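Local coordinates for protein cellulase CEL9M (Clostridium cellulolyticum, PDB 1IA6) that probably cleaves internal beta-1,4-glucosidic linkages of cellulose and related beta-glucans, as a family 9 glycoside hydrolase with bound calcium and zinc, at residues I14-A19 with T386-G391; G52-A57 with K99-Y104; G58-F63 with H363-N368; T253-D258 with L307-A312. All coordinates share one frame; numbering follows the deposited sequence.

In the fold
All four contacts lie within the (alpha/alpha)6 catalytic module of family 9. Contact 1 joins the region of helix 6-15 to a late loop, 386-391, so its loop spans most of the chain and encloses the other three contacts. Next come 52-57 and 58-63, which pair with 99-104 and 363-368 respectively. Contacts 2 and 3 therefore cross along the chain, and they touch in space, with Asp56 N probably hydrogen-bonded to Val61 O. Contact 4 closes a shorter loop within that of contact 3, holding the calcium-binding segment against helix 306-323. That helix meets contact 1 directly where Leu307 N approaches Gly391 O in a probable hydrogen bond.

Contact 1. Residues I14-A19 with T386-G391; sequences IIFFDA and TGALVG
Phe16 carries CG anti to its backbone N (chi1 163°), a turn that lays the ring beside Ala388. This joins the region of helix 6-15, an early piece of the (alpha/alpha)6 barrel of family 9 glycoside hydrolases, to a loop near the other end of the chain. The side chains meet along one flank of the ring: CD1 of Phe16 lies 3.5 Å from CB of Ala388, with CE1 almost as near, and the methyl comes in obliquely. At the root of the same side chain the packing is mostly against backbone, since Phe16 CB sits 3.8 Å from Gly387 C. Gly387 has a positive phi (86°), and its main chain draws in so closely that its CA is 4.8 Å from that of Phe16. Helix 413-429 backs this junction: Asn416 touches Phe16 and hydrogen-bonds with its side-chain amide to both Gly387 O and Leu389 N. No conventional hydrogen bond links the two segments. Ile15 adds a looser touch, CG2 to CG2 of Thr386 at 4.4 Å. The carbonyl of Thr386, near the plane of the Phe16 ring at its edge, receives a CA-H...O contact, with Phe16 CA 3.3 Å from Thr386 O and 124° at the hydrogen.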
# COMPACT_ATOMS: atom_id res chain seq x y z
N ILE A 14 1.10 6.97 -9.28
CA ILE A 14 0.24 7.73 -8.37
C ILE A 14 -1.16 7.83 -8.99
O ILE A 14 -2.17 7.70 -8.30
CB ILE A 14 0.78 9.15 -8.14
CG1 ILE A 14 2.13 9.07 -7.43
CG2 ILE A 14 -0.22 9.97 -7.33
CD1 ILE A 14 2.90 10.38 -7.43
N ILE A 15 -1.20 8.05 -10.30
CA ILE A 15 -2.46 8.17 -11.03
C ILE A 15 -3.31 6.90 -10.92
O ILE A 15 -4.54 6.97 -10.89
CB ILE A 15 -2.18 8.47 -12.53
CG1 ILE A 15 -1.91 9.97 -12.70
CG2 ILE A 15 -3.34 8.01 -13.39
CD1 ILE A 15 -1.31 10.33 -14.06
N PHE A 16 -2.65 5.75 -10.85
CA PHE A 16 -3.34 4.47 -10.72
C PHE A 16 -4.46 4.48 -9.69
O PHE A 16 -5.55 3.96 -9.93
CB PHE A 16 -2.35 3.37 -10.35
CG PHE A 16 -3.01 2.12 -9.82
CD1 PHE A 16 -3.71 1.28 -10.67
CD2 PHE A 16 -2.97 1.82 -8.46
CE1 PHE A 16 -4.36 0.15 -10.18
CE2 PHE A 16 -3.61 0.70 -7.96
CZ PHE A 16 -4.31 -0.14 -8.82
N PHE A 17 -4.19 5.06 -8.52
CA PHE A 17 -5.18 5.08 -7.45
C PHE A 17 -6.53 5.66 -7.82
O PHE A 17 -7.55 5.30 -7.24
CB PHE A 17 -4.58 5.77 -6.23
CG PHE A 17 -3.46 4.98 -5.60
CD1 PHE A 17 -3.75 3.91 -4.75
CD2 PHE A 17 -2.14 5.24 -5.92
CE1 PHE A 17 -2.73 3.12 -4.23
CE2 PHE A 17 -1.11 4.46 -5.41
CZ PHE A 17 -1.40 3.39 -4.56
N ASP A 18 -6.55 6.55 -8.82
CA ASP A 18 -7.80 7.15 -9.28
C ASP A 18 -8.75 6.07 -9.79
O ASP A 18 -9.97 6.21 -9.71
CB ASP A 18 -7.53 8.15 -10.43
CG ASP A 18 -7.25 9.56 -9.94
OD1 ASP A 18 -7.09 9.75 -8.71
OD2 ASP A 18 -7.20 10.48 -10.78
N ALA A 19 -8.21 4.98 -10.32
CA ALA A 19 -9.04 3.90 -10.85
C ALA A 19 -9.81 3.13 -9.79
O ALA A 19 -10.80 2.47 -10.09
CB ALA A 19 -8.19 2.93 -11.67
N THR A 386 -3.73 3.01 -16.46
CA THR A 386 -2.44 3.68 -16.30
C THR A 386 -1.82 3.58 -14.90
O THR A 386 -2.48 3.87 -13.90
CB THR A 386 -2.57 5.17 -16.66
OG1 THR A 386 -3.09 5.28 -18.00
CG2 THR A 386 -1.21 5.87 -16.59
N GLY A 387 -0.56 3.16 -14.86
CA GLY A 387 0.17 3.07 -13.60
C GLY A 387 0.07 1.81 -12.76
O GLY A 387 0.77 1.69 -11.76
N ALA A 388 -0.78 0.87 -13.15
CA ALA A 388 -0.94 -0.35 -12.36
C ALA A 388 0.24 -1.31 -12.48
O ALA A 388 0.70 -1.61 -13.58
CB ALA A 388 -2.23 -1.07 -12.77
N LEU A 389 0.72 -1.78 -11.33
CA LEU A 389 1.80 -2.76 -11.30
C LEU A 389 1.10 -4.12 -11.29
O LEU A 389 0.29 -4.40 -10.41
CB LEU A 389 2.63 -2.60 -10.03
CG LEU A 389 3.77 -3.61 -9.82
CD1 LEU A 389 4.86 -3.39 -10.86
CD2 LEU A 389 4.34 -3.46 -8.43
N VAL A 390 1.39 -4.96 -12.28
CA VAL A 390 0.76 -6.28 -12.32
C VAL A 390 1.49 -7.29 -11.45
O VAL A 390 2.59 -7.03 -10.97
CB VAL A 390 0.67 -6.82 -13.77
CG1 VAL A 390 -0.19 -5.90 -14.61
CG2 VAL A 390 2.06 -6.94 -14.37
N GLY A 391 0.87 -8.45 -11.25
CA GLY A 391 1.49 -9.48 -10.43
C GLY A 391 2.93 -9.75 -10.80
O GLY A 391 3.82 -9.71 -9.95

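Contact 2. Residues G52-A57 with K99-Y104; sequences GGYHDA and KYFTDY. With ZN (zinc ion), chain C.
Tyr54 meets two aromatic rings of helix 91-107, each turned differently against it. Tyr100 comes edge first, its CD2 over one face of the Tyr54 ring, in a T-shaped pair with planes at 74° and centroids 5.4 Å apart. Phe101 lies flatter, its plane inclined by 33°, so that CE1 of Tyr54 sits over the centre of the Phe101 ring, 3.4 Å from CD2 of Phe101. Tyr100 reaches across with CG anti to its backbone N (chi1 -153°), and the ring edge that touches Tyr54 also meets the main chain, CE2 being 3.2 Å from Gly53 O. These three rings form an aromatic cluster between a barrel helix and the loop that carries the zinc site: His55 NE2 binds the zinc at 2.1 Å, together with Cys22, Cys38 and His39. The phenol ends are tied elsewhere, Tyr54 OH to Gln97 O and Tyr100 OH to Cys22 O. One helical turn on, Tyr104 presents a face to Gly52 O and Gly53 CA, the latter making a CH-pi contact 4.0 Å from the ring centroid. A water above the centre of the Tyr100 ring accepts from Gly53 N and donates to Tyr100 O at 2.7 Å.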
# COMPACT_ATOMS: atom_id res chain seq x y z
N GLY A 52 -16.55 6.53 0.41
CA GLY A 52 -15.20 7.00 0.18
C GLY A 52 -14.20 5.86 0.24
O GLY A 52 -14.58 4.69 0.19
N GLY A 53 -12.92 6.19 0.36
CA GLY A 53 -11.92 5.15 0.42
C GLY A 53 -11.68 4.55 -0.95
O GLY A 53 -12.11 5.11 -1.96
N TYR A 54 -11.02 3.40 -0.99
CA TYR A 54 -10.70 2.76 -2.25
C TYR A 54 -11.07 1.29 -2.35
O TYR A 54 -11.04 0.55 -1.36
CB TYR A 54 -9.19 2.84 -2.52
CG TYR A 54 -8.62 4.23 -2.66
CD1 TYR A 54 -8.37 5.03 -1.55
CD2 TYR A 54 -8.26 4.72 -3.92
CE1 TYR A 54 -7.77 6.29 -1.68
CE2 TYR A 54 -7.67 5.97 -4.06
CZ TYR A 54 -7.42 6.74 -2.94
OH TYR A 54 -6.79 7.95 -3.09
N HIS A 55 -11.42 0.86 -3.57
CA HIS A 55 -11.71 -0.54 -3.83
C HIS A 55 -10.34 -1.19 -3.62
O HIS A 55 -9.32 -0.60 -4.00
CB HIS A 55 -12.15 -0.74 -5.28
CG HIS A 55 -13.41 -0.01 -5.62
ND1 HIS A 55 -13.65 0.51 -6.88
CD2 HIS A 55 -14.50 0.28 -4.88
CE1 HIS A 55 -14.83 1.08 -6.90
NE2 HIS A 55 -15.37 0.96 -5.70
N ASP A 56 -10.31 -2.39 -3.06
CA ASP A 56 -9.04 -3.05 -2.78
C ASP A 56 -8.14 -3.43 -3.95
O ASP A 56 -6.96 -3.08 -3.97
CB ASP A 56 -9.29 -4.31 -1.94
CG ASP A 56 -7.99 -4.95 -1.48
OD1 ASP A 56 -7.27 -4.31 -0.69
OD2 ASP A 56 -7.68 -6.09 -1.91
N ALA A 57 -8.67 -4.16 -4.93
CA ALA A 57 -7.84 -4.60 -6.04
C ALA A 57 -8.61 -4.53 -7.35
O ALA A 57 -8.83 -3.45 -7.89
CB ALA A 57 -7.36 -6.03 -5.78
N LYS A 99 -5.41 12.26 1.01
CA LYS A 99 -6.55 12.81 1.72
C LYS A 99 -7.81 11.98 1.45
O LYS A 99 -8.70 11.92 2.30
CB LYS A 99 -6.79 14.27 1.34
CG LYS A 99 -7.75 14.97 2.31
CD LYS A 99 -7.84 16.46 2.05
CE LYS A 99 -8.63 17.17 3.15
NZ LYS A 99 -10.02 16.63 3.27
N TYR A 100 -7.88 11.34 0.29
CA TYR A 100 -9.04 10.53 -0.01
C TYR A 100 -9.06 9.34 0.95
O TYR A 100 -10.12 8.86 1.35
CB TYR A 100 -9.01 10.03 -1.46
CG TYR A 100 -10.39 9.75 -2.02
CD1 TYR A 100 -11.21 10.80 -2.44
CD2 TYR A 100 -10.89 8.45 -2.10
CE1 TYR A 100 -12.50 10.56 -2.93
CE2 TYR A 100 -12.17 8.20 -2.59
CZ TYR A 100 -12.97 9.26 -3.00
OH TYR A 100 -14.25 9.02 -3.47
N PHE A 101 -7.87 8.87 1.33
CA PHE A 101 -7.75 7.77 2.29
C PHE A 101 -8.13 8.26 3.69
O PHE A 101 -8.98 7.69 4.36
CB PHE A 101 -6.30 7.25 2.40
CG PHE A 101 -5.94 6.17 1.42
CD1 PHE A 101 -6.45 4.88 1.56
CD2 PHE A 101 -5.04 6.42 0.39
CE1 PHE A 101 -6.06 3.86 0.70
CE2 PHE A 101 -4.65 5.41 -0.48
CZ PHE A 101 -5.16 4.13 -0.32
N THR A 102 -7.48 9.33 4.14
CA THR A 102 -7.73 9.83 5.48
C THR A 102 -9.15 10.32 5.74
O THR A 102 -9.66 10.15 6.84
CB THR A 102 -6.69 10.90 5.90
OG1 THR A 102 -6.75 12.02 5.00
CG2 THR A 102 -5.29 10.30 5.85
N ASP A 103 -9.80 10.92 4.74
CA ASP A 103 -11.17 11.38 4.93
C ASP A 103 -12.04 10.18 5.29
O ASP A 103 -12.95 10.26 6.12
CB ASP A 103 -11.73 12.02 3.65
CG ASP A 103 -11.27 13.45 3.46
OD1 ASP A 103 -10.70 14.04 4.40
OD2 ASP A 103 -11.50 13.99 2.36
N TYR A 104 -11.75 9.05 4.64
CA TYR A 104 -12.48 7.81 4.87
C TYR A 104 -12.21 7.26 6.26
O TYR A 104 -13.13 6.84 6.96
CB TYR A 104 -12.10 6.80 3.78
CG TYR A 104 -12.61 5.39 3.97
CD1 TYR A 104 -13.97 5.11 4.05
CD2 TYR A 104 -11.71 4.32 4.04
CE1 TYR A 104 -14.43 3.80 4.19
CE2 TYR A 104 -12.16 3.01 4.18
CZ TYR A 104 -13.52 2.76 4.25
OH TYR A 104 -13.97 1.46 4.39
ZN ZN C . -17.07 1.98 -5.02
O HOH W 1 -12.76 9.31 0.81

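Contact 3. Residues G58-F63 with H363-N368; sequences GDHVKF and HHRAAN
Gly58 and Arg365 form the polar link that fastens the loop just after the zinc ligand His55 to the N-terminal end of the short helix 365-368, beside the zinc site of the (alpha/alpha)6 catalytic module. Two hydrogen bonds from Arg365 grip Gly58 O. Arg365 N approaches Gly58 O along a lone pair in the carbonyl plane, at 3.3 Å and nearly straight (168°). Arg365 NH1 reaches Gly58 O at 2.9 Å from above that plane, though the oxygen lies in the plane of the guanidinium. Tyr128 O takes NE, adding to what fixes the rotation of that flat group. A second kind of polar contact goes through a water, which accepts from Ala366 N and also hydrogen-bonds His60 NE2, each at 2.9 Å; His60 ND1 bonds Gln135 OE1. The van der Waals contacts are few: His60 CE1 rests 3.9 Å from Arg365 CD, the imidazole and guanidinium planes being 70° apart. Gly58 CA makes a CA-H...O contact with His363 O at 3.3 Å and lies 3.8 Å from His364 CA. His364 is the N-cap: His364 NE2 is hydrogen-bonded to Asn20 OD1, while His364 ND1 accepts from Ala367 N, close to the imidazole plane, at 3.0 Å.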
# COMPACT_ATOMS: atom_id res chain seq x y z
N GLY A 58 -8.99 -5.69 -7.87
CA GLY A 58 -9.75 -5.74 -9.10
C GLY A 58 -11.22 -5.87 -8.73
O GLY A 58 -12.10 -5.85 -9.59
N ASP A 59 -11.46 -6.00 -7.43
CA ASP A 59 -12.80 -6.11 -6.88
C ASP A 59 -13.21 -4.78 -6.26
O ASP A 59 -12.52 -3.78 -6.42
CB ASP A 59 -12.86 -7.23 -5.83
CG ASP A 59 -11.80 -7.09 -4.75
OD1 ASP A 59 -11.06 -6.09 -4.77
OD2 ASP A 59 -11.72 -7.98 -3.88
N HIS A 60 -14.32 -4.77 -5.52
CA HIS A 60 -14.81 -3.53 -4.96
C HIS A 60 -14.95 -3.46 -3.44
O HIS A 60 -15.44 -2.47 -2.91
CB HIS A 60 -16.15 -3.20 -5.62
CG HIS A 60 -16.07 -3.11 -7.11
ND1 HIS A 60 -17.06 -3.59 -7.94
CD2 HIS A 60 -15.12 -2.60 -7.92
CE1 HIS A 60 -16.72 -3.38 -9.20
NE2 HIS A 60 -15.54 -2.78 -9.22
N VAL A 61 -14.50 -4.50 -2.75
CA VAL A 61 -14.56 -4.51 -1.30
C VAL A 61 -13.48 -3.61 -0.71
O VAL A 61 -12.40 -3.47 -1.28
CB VAL A 61 -14.35 -5.94 -0.76
CG1 VAL A 61 -14.35 -5.94 0.77
CG2 VAL A 61 -15.45 -6.86 -1.29
N LYS A 62 -13.79 -2.97 0.41
CA LYS A 62 -12.82 -2.12 1.08
C LYS A 62 -12.35 -2.90 2.31
O LYS A 62 -13.06 -2.98 3.31
CB LYS A 62 -13.46 -0.78 1.46
CG LYS A 62 -14.02 -0.06 0.23
CD LYS A 62 -14.49 1.37 0.51
CE LYS A 62 -15.79 1.40 1.28
NZ LYS A 62 -16.40 2.76 1.25
N PHE A 63 -11.18 -3.52 2.19
CA PHE A 63 -10.57 -4.33 3.25
C PHE A 63 -9.67 -3.45 4.12
O PHE A 63 -8.72 -2.85 3.63
CB PHE A 63 -9.72 -5.45 2.64
CG PHE A 63 -10.53 -6.57 2.03
CD1 PHE A 63 -11.22 -7.47 2.84
CD2 PHE A 63 -10.59 -6.74 0.65
CE1 PHE A 63 -11.94 -8.53 2.28
CE2 PHE A 63 -11.31 -7.79 0.08
CZ PHE A 63 -11.99 -8.69 0.90
N HIS A 363 -6.55 -7.91 -14.27
CA HIS A 363 -7.70 -8.44 -13.53
C HIS A 363 -8.30 -7.27 -12.77
O HIS A 363 -8.07 -7.10 -11.57
CB HIS A 363 -7.24 -9.54 -12.56
CG HIS A 363 -8.37 -10.23 -11.87
ND1 HIS A 363 -9.39 -10.85 -12.56
CD2 HIS A 363 -8.63 -10.42 -10.56
CE1 HIS A 363 -10.24 -11.38 -11.70
NE2 HIS A 363 -9.80 -11.13 -10.47
N HIS A 364 -9.08 -6.46 -13.47
CA HIS A 364 -9.69 -5.27 -12.89
C HIS A 364 -11.04 -5.04 -13.55
O HIS A 364 -11.13 -4.81 -14.76
CB HIS A 364 -8.74 -4.08 -13.12
CG HIS A 364 -9.11 -2.83 -12.37
ND1 HIS A 364 -10.03 -1.93 -12.84
CD2 HIS A 364 -8.64 -2.32 -11.21
CE1 HIS A 364 -10.12 -0.91 -12.00
NE2 HIS A 364 -9.29 -1.13 -11.00
N ARG A 365 -12.11 -5.11 -12.76
CA ARG A 365 -13.46 -4.95 -13.29
C ARG A 365 -13.73 -3.64 -14.02
O ARG A 365 -14.22 -3.66 -15.16
CB ARG A 365 -14.48 -5.16 -12.17
CG ARG A 365 -14.56 -6.62 -11.72
CD ARG A 365 -15.37 -6.79 -10.44
NE ARG A 365 -15.52 -8.21 -10.10
CZ ARG A 365 -14.54 -8.99 -9.66
NH1 ARG A 365 -13.31 -8.52 -9.50
NH2 ARG A 365 -14.80 -10.27 -9.39
N ALA A 366 -13.43 -2.51 -13.40
CA ALA A 366 -13.68 -1.22 -14.03
C ALA A 366 -12.90 -1.05 -15.34
O ALA A 366 -13.48 -0.67 -16.36
CB ALA A 366 -13.34 -0.08 -13.07
N ALA A 367 -11.60 -1.33 -15.31
CA ALA A 367 -10.77 -1.20 -16.51
C ALA A 367 -11.20 -2.16 -17.62
O ALA A 367 -11.20 -1.80 -18.80
CB ALA A 367 -9.30 -1.43 -16.17
N ASN A 368 -11.57 -3.39 -17.25
CA ASN A 368 -11.99 -4.38 -18.23
C ASN A 368 -13.15 -3.81 -19.07
O ASN A 368 -13.14 -3.90 -20.30
CB ASN A 368 -12.41 -5.67 -17.53
CG ASN A 368 -12.86 -6.74 -18.50
OD1 ASN A 368 -14.05 -6.96 -18.69
ND2 ASN A 368 -11.90 -7.41 -19.12
O HOH W 2 -13.06 -2.35 -10.57

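Contact 4. Residues T253-D258 with L307-A312; sequences TMCWDD and LRYAAA. With CA (calcium ion), chain B; SO4 (sulfate ion), chain E.
Met254 and Ala312 bring the backbones to their nearest approach, with CA atoms 5.9 Å apart, as the irregular segment 253-258 passes helix 306-323. Beyond it the chain folds into a type I turn over Cys255-Asp258, whose own bond, Asp258 N to Cys255 O, is weak and is backed by the return bond Cys255 N to Asp258 O.

Ala312 points its methyl into this loop, where CB packs 3.3 Å from Met254 O and also meets Met254 CE, brought round by a bend in the side chain at chi3 (82°). One helical turn earlier, the Tyr309 ring takes two neighbours: Thr253 CG2 comes obliquely to CD1 at 3.6 Å, while Cys255 CB meets CE1 at the edge. Over the centre of one Tyr309 ring face lies NE of Arg308, itself bonded to Gly305 O. The Arg308 guanidinium and the Trp256 indole are joined through a sulfate, probably from the crystallisation liquor. Its O2 receives Trp256 NE1 and Arg308 NH1, both at 3.0 Å, and its O3 receives Arg308 NH2 at 2.8 Å. Asp414 forms a salt bridge with NH1 as well.

Asp257 O binds calcium at 2.4 Å, and Asp257 OD1 holds one of the two waters on the metal. Ser208, Asp211 and Asp212 also bind the ion, and the residues just before Asp257 pack the loop of this calcium site on a helix of the (alpha/alpha)6 barrel.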
# COMPACT_ATOMS: atom_id res chain seq x y z
N THR A 253 9.52 -9.69 3.76
CA THR A 253 9.73 -8.28 3.43
C THR A 253 8.52 -7.48 3.88
O THR A 253 7.57 -8.02 4.46
CB THR A 253 9.95 -8.08 1.91
OG1 THR A 253 10.30 -6.71 1.66
CG2 THR A 253 8.69 -8.41 1.13
N MET A 254 8.56 -6.18 3.64
CA MET A 254 7.45 -5.31 4.00
C MET A 254 6.22 -5.61 3.15
O MET A 254 6.29 -5.64 1.93
CB MET A 254 7.86 -3.85 3.80
CG MET A 254 6.71 -2.86 3.91
SD MET A 254 7.28 -1.16 3.71
CE MET A 254 7.34 -1.03 1.93
N CYS A 255 5.10 -5.85 3.82
CA CYS A 255 3.84 -6.11 3.13
C CYS A 255 2.70 -5.89 4.12
O CYS A 255 2.94 -5.66 5.30
CB CYS A 255 3.81 -7.53 2.54
SG CYS A 255 3.98 -8.88 3.72
N TRP A 256 1.46 -5.97 3.64
CA TRP A 256 0.32 -5.71 4.50
C TRP A 256 0.27 -6.50 5.80
O TRP A 256 -0.26 -6.02 6.79
CB TRP A 256 -1.00 -5.90 3.73
CG TRP A 256 -1.20 -7.26 3.13
CD1 TRP A 256 -0.87 -7.65 1.87
CD2 TRP A 256 -1.76 -8.40 3.78
NE1 TRP A 256 -1.20 -8.98 1.69
CE2 TRP A 256 -1.75 -9.46 2.84
CE3 TRP A 256 -2.28 -8.64 5.06
CZ2 TRP A 256 -2.22 -10.74 3.15
CZ3 TRP A 256 -2.76 -9.91 5.37
CH2 TRP A 256 -2.72 -10.95 4.41
N ASP A 257 0.85 -7.71 5.82
CA ASP A 257 0.81 -8.53 7.03
C ASP A 257 2.08 -8.49 7.87
O ASP A 257 2.03 -8.72 9.08
CB ASP A 257 0.52 -9.99 6.65
CG ASP A 257 0.31 -10.88 7.87
OD1 ASP A 257 -0.45 -10.49 8.77
OD2 ASP A 257 0.90 -11.99 7.92
N ASP A 258 3.21 -8.19 7.24
CA ASP A 258 4.49 -8.16 7.95
C ASP A 258 5.18 -6.80 7.89
O ASP A 258 5.71 -6.41 6.85
CB ASP A 258 5.40 -9.26 7.37
CG ASP A 258 6.77 -9.30 8.01
OD1 ASP A 258 6.97 -8.69 9.08
OD2 ASP A 258 7.66 -9.96 7.44
N LEU A 307 6.25 -8.97 -8.06
CA LEU A 307 6.84 -7.64 -8.25
C LEU A 307 6.54 -6.73 -7.06
O LEU A 307 7.33 -5.85 -6.72
CB LEU A 307 6.33 -7.00 -9.54
CG LEU A 307 6.70 -7.79 -10.81
CD1 LEU A 307 6.15 -7.07 -12.03
CD2 LEU A 307 8.22 -7.92 -10.91
N ARG A 308 5.39 -6.95 -6.44
CA ARG A 308 4.99 -6.18 -5.27
C ARG A 308 6.05 -6.36 -4.18
O ARG A 308 6.45 -5.39 -3.53
CB ARG A 308 3.60 -6.67 -4.80
CG ARG A 308 3.20 -6.36 -3.36
CD ARG A 308 3.64 -7.48 -2.43
NE ARG A 308 3.10 -8.78 -2.82
CZ ARG A 308 1.87 -9.22 -2.54
NH1 ARG A 308 1.01 -8.46 -1.86
NH2 ARG A 308 1.50 -10.43 -2.92
N TYR A 309 6.53 -7.59 -4.00
CA TYR A 309 7.55 -7.86 -2.99
C TYR A 309 8.89 -7.24 -3.34
O TYR A 309 9.56 -6.67 -2.47
CB TYR A 309 7.72 -9.37 -2.78
CG TYR A 309 6.53 -10.03 -2.13
CD1 TYR A 309 6.01 -9.55 -0.93
CD2 TYR A 309 5.93 -11.15 -2.71
CE1 TYR A 309 4.92 -10.17 -0.32
CE2 TYR A 309 4.83 -11.78 -2.11
CZ TYR A 309 4.34 -11.27 -0.91
OH TYR A 309 3.26 -11.87 -0.30
N ALA A 310 9.31 -7.35 -4.60
CA ALA A 310 10.59 -6.80 -5.02
C ALA A 310 10.63 -5.28 -4.85
O ALA A 310 11.64 -4.71 -4.41
CB ALA A 310 10.87 -7.17 -6.48
N ALA A 311 9.52 -4.62 -5.20
CA ALA A 311 9.43 -3.16 -5.07
C ALA A 311 9.44 -2.73 -3.60
O ALA A 311 10.08 -1.75 -3.24
CB ALA A 311 8.17 -2.65 -5.76
N ALA A 312 8.71 -3.47 -2.76
CA ALA A 312 8.62 -3.15 -1.34
C ALA A 312 9.98 -3.26 -0.63
O ALA A 312 10.35 -2.38 0.14
CB ALA A 312 7.60 -4.06 -0.66
CA CA B . 1.26 -7.47 11.03
S SO4 E . -1.88 -11.27 -1.39
O1 SO4 E . -3.10 -11.37 -2.22
O2 SO4 E . -1.59 -9.85 -1.12
O3 SO4 E . -0.75 -11.89 -2.12
O4 SO4 E . -2.10 -12.00 -0.12
O HOH W 3 1.08 -5.93 9.16
O HOH W 4 -0.87 -8.06 10.11